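DUF871 domain-containing protein (Enterococcus faecalis, PDB 2P0O) is of unproven function but is probably a 6-phospho-N-acetylmuramidase acting in the recovery of cell-wall sugars, with a TIM-barrel N-terminal domain. Local coordinates at residues I102-M107 / A129-H134; A136-L141 / L170-F175. All blocks are in the same frame, centred on the assembly; numbering follows the deposited sequence.

Contact 1 (I102-M107 / A129-H134)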
loop_
_atom_site.group_PDB
_atom_site.type_symbol
_atom_site.label_atom_id
_atom_site.label_comp_id
_atom_site.label_asym_id
_atom_site.label_seq_id
_atom_site.Cartn_x
_atom_site.Cartn_y
_atom_site.Cartn_z
ATOM N N ILE A 102 26.384 -12.279 -8.728
ATOM C CA ILE A 102 27.130 -11.061 -8.392
ATOM C C ILE A 102 27.659 -11.190 -6.967
ATOM O O ILE A 102 26.924 -11.605 -6.066
ATOM C CB ILE A 102 26.247 -9.762 -8.572
ATOM C CG1 ILE A 102 25.918 -9.495 -10.055
ATOM C CG2 ILE A 102 26.883 -8.531 -7.920
ATOM C CD1 ILE A 102 27.108 -9.453 -11.030
ATOM N N THR A 103 28.924 -10.852 -6.756
ATOM C CA THR A 103 29.477 -10.916 -5.405
ATOM C C THR A 103 29.039 -9.742 -4.519
ATOM O O THR A 103 28.670 -8.665 -5.006
ATOM C CB THR A 103 31.012 -10.984 -5.403
ATOM O OG1 THR A 103 31.541 -9.707 -5.761
ATOM C CG2 THR A 103 31.509 -12.042 -6.381
ATOM N N ILE A 104 29.100 -9.981 -3.212
ATOM C CA ILE A 104 28.868 -8.966 -2.194
ATOM C C ILE A 104 29.796 -7.772 -2.437
ATOM O O ILE A 104 29.384 -6.608 -2.287
ATOM C CB ILE A 104 29.080 -9.553 -0.773
ATOM C CG1 ILE A 104 27.989 -10.588 -0.433
ATOM C CG2 ILE A 104 29.135 -8.465 0.275
ATOM C CD1 ILE A 104 26.597 -10.020 -0.221
ATOM N N GLU A 105 31.024 -8.080 -2.845
ATOM C CA GLU A 105 32.031 -7.082 -3.157
ATOM C C GLU A 105 31.662 -6.175 -4.338
ATOM O O GLU A 105 31.848 -4.954 -4.273
ATOM C CB GLU A 105 33.376 -7.762 -3.416
ATOM C CG GLU A 105 34.512 -6.791 -3.654
ATOM C CD GLU A 105 35.728 -7.449 -4.276
ATOM O OE1 GLU A 105 35.824 -8.702 -4.250
ATOM O OE2 GLU A 105 36.603 -6.705 -4.783
ATOM N N GLN A 106 31.159 -6.776 -5.414
ATOM C CA GLN A 106 30.675 -6.010 -6.556
ATOM C C GLN A 106 29.545 -5.094 -6.119
ATOM O O GLN A 106 29.487 -3.916 -6.498
ATOM C CB GLN A 106 30.181 -6.951 -7.647
ATOM C CG GLN A 106 31.302 -7.577 -8.458
ATOM C CD GLN A 106 30.788 -8.699 -9.314
ATOM O OE1 GLN A 106 30.225 -9.665 -8.807
ATOM N NE2 GLN A 106 30.948 -8.570 -10.617
HETATM N N MSE A 107 28.672 -5.654 -5.294
HETATM C CA MSE A 107 27.512 -4.968 -4.776
HETATM C C MSE A 107 27.858 -3.769 -3.915
HETATM O O MSE A 107 27.203 -2.738 -4.020
HETATM C CB MSE A 107 26.640 -5.942 -4.004
HETATM C CG MSE A 107 25.685 -6.690 -4.908
HETATM SE SE MSE A 107 24.567 -8.013 -3.960
HETATM C CE MSE A 107 24.541 -7.224 -2.168
ATOM N N ALA A 129 28.055 -7.977 7.109
ATOM C CA ALA A 129 29.379 -7.681 7.624
ATOM C C ALA A 129 30.411 -7.563 6.485
ATOM O O ALA A 129 31.430 -6.853 6.610
ATOM C CB ALA A 129 29.799 -8.745 8.640
ATOM N N GLU A 130 30.149 -8.251 5.371
ATOM C CA GLU A 130 31.080 -8.223 4.233
ATOM C C GLU A 130 30.929 -6.921 3.443
ATOM O O GLU A 130 31.917 -6.337 2.983
ATOM C CB GLU A 130 30.866 -9.445 3.339
ATOM C CG GLU A 130 31.903 -9.605 2.238
ATOM C CD GLU A 130 31.666 -10.833 1.366
ATOM O OE1 GLU A 130 30.660 -11.554 1.585
ATOM O OE2 GLU A 130 32.492 -11.071 0.454
ATOM N N LEU A 131 29.679 -6.482 3.309
ATOM C CA LEU A 131 29.339 -5.186 2.726
ATOM C C LEU A 131 29.948 -4.017 3.506
ATOM O O LEU A 131 30.399 -3.049 2.906
ATOM C CB LEU A 131 27.822 -5.014 2.675
ATOM C CG LEU A 131 27.040 -5.827 1.648
ATOM C CD1 LEU A 131 25.572 -5.951 2.086
ATOM C CD2 LEU A 131 27.172 -5.222 0.256
ATOM N N LYS A 132 29.912 -4.099 4.837
ATOM C CA LYS A 132 30.655 -3.181 5.707
ATOM C C LYS A 132 32.127 -3.180 5.346
ATOM O O LYS A 132 32.704 -2.126 5.095
ATOM C CB LYS A 132 30.525 -3.584 7.181
ATOM C CG LYS A 132 29.418 -2.896 7.976
ATOM C CD LYS A 132 29.825 -1.480 8.398
ATOM C CE LYS A 132 29.324 -1.156 9.805
ATOM N NZ LYS A 132 30.336 -1.532 10.856
ATOM N N ALA A 133 32.713 -4.376 5.299
ATOM C CA ALA A 133 34.144 -4.553 5.062
ATOM C C ALA A 133 34.560 -3.975 3.717
ATOM O O ALA A 133 35.720 -3.587 3.519
ATOM C CB ALA A 133 34.498 -6.021 5.135
ATOM N N HIS A 134 33.602 -3.908 2.800
ATOM C CA HIS A 134 33.857 -3.396 1.463
ATOM C C HIS A 134 33.291 -1.993 1.280
ATOM O O HIS A 134 33.131 -1.502 0.134
ATOM C CB HIS A 134 33.293 -4.356 0.412
ATOM C CG HIS A 134 34.141 -5.565 0.204
ATOM N ND1 HIS A 134 35.478 -5.480 -0.138
ATOM C CD2 HIS A 134 33.857 -6.885 0.305
ATOM C CE1 HIS A 134 35.976 -6.700 -0.249
ATOM N NE2 HIS A 134 35.013 -7.571 0.013
HETATM O O HOH W 1 32.317 -10.872 -2.083
#
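Two neighbouring helices of the barrel's outer layer meet here, the first turn of one against the last turn of the other. The apolar part centres on Ile104, whose CB points at the 129-134 segment. With CG1 beside the backbone N (chi1 -68°), CG2 stands anti to that N, reaches Leu131 CG at 3.6 Å and also rests on the methylenes of Glu130. Deeper in, the CE methyl of Met107, a selenomethionine bent at its last torsion, approaches Leu131 CD2 at 4.1 Å. Glu130 is fully extended and crosses Ile104 obliquely, so its carboxylate lies against aliphatic carbon, with OE1 3.5 Å from Ile104 CB.

Closer to solvent, a CH-pi contact takes over. Glu105 CG, anti to its backbone N, sits over the centre of the His134 ring, 3.7 Å from the centroid and only 10° off the normal, and the carboxylate lies nearly parallel to the imidazole.

The polar contribution across the interface is a water that accepts from Glu105 N and donates to Glu130 OE2 at 2.6 Å, linking an N-H of the first helical turn to a carboxylate of the other helix. Thr103 and Gln106 close a capping box: Gln106 N gives to Thr103 OG1 at 3.0 Å, and Thr103 N to Gln106 OE1 at 2.7 Å.

In the fold, the start of helix 104-111 packs beside the end of helix 125-133; Met107 continues inward onto Ile116 and Leu118 of strand 115-119, while Leu131 and His134 also touch Ala108.

Contact 2 (A136-L141 / L170-F175)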
loop_
_atom_site.group_PDB
_atom_site.type_symbol
_atom_site.label_atom_id
_atom_site.label_comp_id
_atom_site.label_asym_id
_atom_site.label_seq_id
_atom_site.Cartn_x
_atom_site.Cartn_y
_atom_site.Cartn_z
ATOM N N ALA A 136 30.331 -0.438 1.702
ATOM C CA ALA A 136 29.119 -0.171 0.980
ATOM C C ALA A 136 28.536 1.117 1.540
ATOM O O ALA A 136 28.738 1.448 2.718
ATOM C CB ALA A 136 28.143 -1.310 1.136
ATOM N N ASP A 137 27.849 1.847 0.671
ATOM C CA ASP A 137 26.997 2.950 1.068
ATOM C C ASP A 137 25.685 2.308 1.585
ATOM O O ASP A 137 24.822 1.900 0.810
ATOM C CB ASP A 137 26.793 3.877 -0.145
ATOM C CG ASP A 137 26.026 5.165 0.188
ATOM O OD1 ASP A 137 25.208 5.176 1.143
ATOM O OD2 ASP A 137 26.238 6.180 -0.537
ATOM N N PHE A 138 25.575 2.185 2.906
ATOM C CA PHE A 138 24.427 1.539 3.555
ATOM C C PHE A 138 23.152 2.351 3.414
ATOM O O PHE A 138 22.047 1.812 3.587
ATOM C CB PHE A 138 24.722 1.260 5.037
ATOM C CG PHE A 138 25.383 -0.076 5.282
ATOM C CD1 PHE A 138 26.619 -0.384 4.695
ATOM C CD2 PHE A 138 24.767 -1.034 6.091
ATOM C CE1 PHE A 138 27.224 -1.633 4.913
ATOM C CE2 PHE A 138 25.359 -2.271 6.313
ATOM C CZ PHE A 138 26.597 -2.571 5.725
ATOM N N SER A 139 23.319 3.638 3.090
ATOM C CA SER A 139 22.216 4.552 2.780
ATOM C C SER A 139 21.644 4.232 1.406
ATOM O O SER A 139 20.574 4.734 1.043
ATOM C CB SER A 139 22.671 6.019 2.815
ATOM O OG SER A 139 23.080 6.465 1.527
ATOM N N ARG A 140 22.349 3.403 0.638
ATOM C CA ARG A 140 21.820 2.973 -0.657
ATOM C C ARG A 140 21.446 1.493 -0.782
ATOM O O ARG A 140 21.246 0.976 -1.882
ATOM C CB ARG A 140 22.760 3.430 -1.749
ATOM C CG ARG A 140 22.728 4.930 -1.785
ATOM C CD ARG A 140 23.443 5.418 -2.913
ATOM N NE ARG A 140 22.631 5.545 -4.108
ATOM C CZ ARG A 140 23.110 6.164 -5.172
ATOM N NH1 ARG A 140 24.334 6.660 -5.108
ATOM N NH2 ARG A 140 22.398 6.289 -6.274
ATOM N N LEU A 141 21.341 0.829 0.364
ATOM C CA LEU A 141 21.037 -0.579 0.412
ATOM C C LEU A 141 19.583 -0.748 0.790
ATOM O O LEU A 141 19.142 -0.198 1.805
ATOM C CB LEU A 141 21.938 -1.286 1.424
ATOM C CG LEU A 141 23.433 -1.369 1.072
ATOM C CD1 LEU A 141 24.239 -2.055 2.187
ATOM C CD2 LEU A 141 23.679 -2.015 -0.304
ATOM N N LEU A 170 20.580 -2.962 11.572
ATOM C CA LEU A 170 21.778 -3.116 10.743
ATOM C C LEU A 170 21.994 -1.957 9.768
ATOM O O LEU A 170 22.902 -2.022 8.944
ATOM C CB LEU A 170 21.745 -4.441 9.963
ATOM C CG LEU A 170 21.792 -5.793 10.689
ATOM C CD1 LEU A 170 21.733 -6.924 9.678
ATOM C CD2 LEU A 170 23.027 -5.942 11.581
ATOM N N GLY A 171 21.158 -0.920 9.849
ATOM C CA GLY A 171 21.279 0.267 8.988
ATOM C C GLY A 171 20.567 0.256 7.635
ATOM O O GLY A 171 20.697 1.205 6.862
ATOM N N LEU A 172 19.791 -0.788 7.348
ATOM C CA LEU A 172 19.183 -0.974 6.018
ATOM C C LEU A 172 17.785 -0.362 5.867
ATOM O O LEU A 172 17.120 -0.092 6.863
ATOM C CB LEU A 172 19.142 -2.466 5.685
ATOM C CG LEU A 172 20.462 -3.215 5.909
ATOM C CD1 LEU A 172 20.245 -4.715 5.886
ATOM C CD2 LEU A 172 21.483 -2.808 4.862
ATOM N N GLN A 173 17.363 -0.124 4.623
ATOM C CA GLN A 173 16.005 0.278 4.324
ATOM C C GLN A 173 15.159 -0.995 4.110
ATOM O O GLN A 173 15.649 -1.990 3.582
ATOM C CB GLN A 173 15.952 1.124 3.064
ATOM C CG GLN A 173 16.336 2.616 3.229
ATOM C CD GLN A 173 16.567 3.289 1.880
ATOM O OE1 GLN A 173 17.627 3.120 1.265
ATOM N NE2 GLN A 173 15.574 4.041 1.403
ATOM N N VAL A 174 13.893 -0.940 4.519
ATOM C CA VAL A 174 12.973 -2.076 4.425
ATOM C C VAL A 174 11.866 -1.741 3.438
ATOM O O VAL A 174 11.160 -0.744 3.614
ATOM C CB VAL A 174 12.344 -2.411 5.798
ATOM C CG1 VAL A 174 11.224 -3.493 5.637
ATOM C CG2 VAL A 174 13.416 -2.859 6.750
ATOM N N PHE A 175 11.747 -2.579 2.408
ATOM C CA PHE A 175 10.750 -2.452 1.353
ATOM C C PHE A 175 9.879 -3.725 1.364
ATOM O O PHE A 175 10.378 -4.861 1.513
ATOM C CB PHE A 175 11.441 -2.360 -0.023
ATOM C CG PHE A 175 12.007 -0.997 -0.361
ATOM C CD1 PHE A 175 13.046 -0.454 0.366
ATOM C CD2 PHE A 175 11.521 -0.284 -1.460
ATOM C CE1 PHE A 175 13.565 0.804 0.031
ATOM C CE2 PHE A 175 12.046 0.962 -1.814
ATOM C CZ PHE A 175 13.056 1.519 -1.057
#
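Asp137 opens a turn that brackets Phe138 and leads into the strand. Phe138 turns its ring to the 170-175 segment. Leu170 O lies at the ring's edge, near its plane, 3.5 Å from Phe138 CD2, and Leu172 CD2 comes in obliquely at 3.9 Å from the same ring carbon. One face of the ring is covered, over its centre, by Leu141 CD1. Gly171, at phi 88°, closes a Schellman motif behind helix 157-169 and brings its backbone alongside Phe138. Next, Ser139 OG gives a 2.5 Å hydrogen bond to Asp137 OD1, which accepts through the lone pair on the side of the other carboxylate oxygen, and Arg140 N bonds back to Asp137 O. Leu141 finishes the segment by setting its CB 3.8 Å from Leu172 CD2, so this one methyl packs against both Phe138 and Leu141. Leu141 O also takes a weak but fairly straight hydrogen bond from Gln173 N, 3.3 Å long (166°).

That bond begins the parallel pairing of strands 141-144 and 173-178, which goes on through Ala143. Around it, Leu172 rests on Leu167 of helix 157-169, Phe138 on Val128 of helix 125-133, and Leu141 on Ser111 of helix 104-111.

Overall arrangement
Contacts 1 and 2 follow one another along the chain within the domain built on the eight-stranded parallel barrel, their centres 13 Å apart. Contact 1 joins two helices of the outer layer; contact 2 lies further in, where the chain leaves helix 125-133 and enters the barrel wall. Leu131 joins them: its O is 2.9 Å from Ala136 N, probably a hydrogen bond, and its CD1 packs 4.1 Å from Leu141 CD1. Lys132 CG also meets Phe138 CZ at 3.6 Å. The bound sodium, held at Met211, Asp213 and Val216, is in neither contact; the side chain of Gln173 in contact 2 is about 11 Å from the sodium ion.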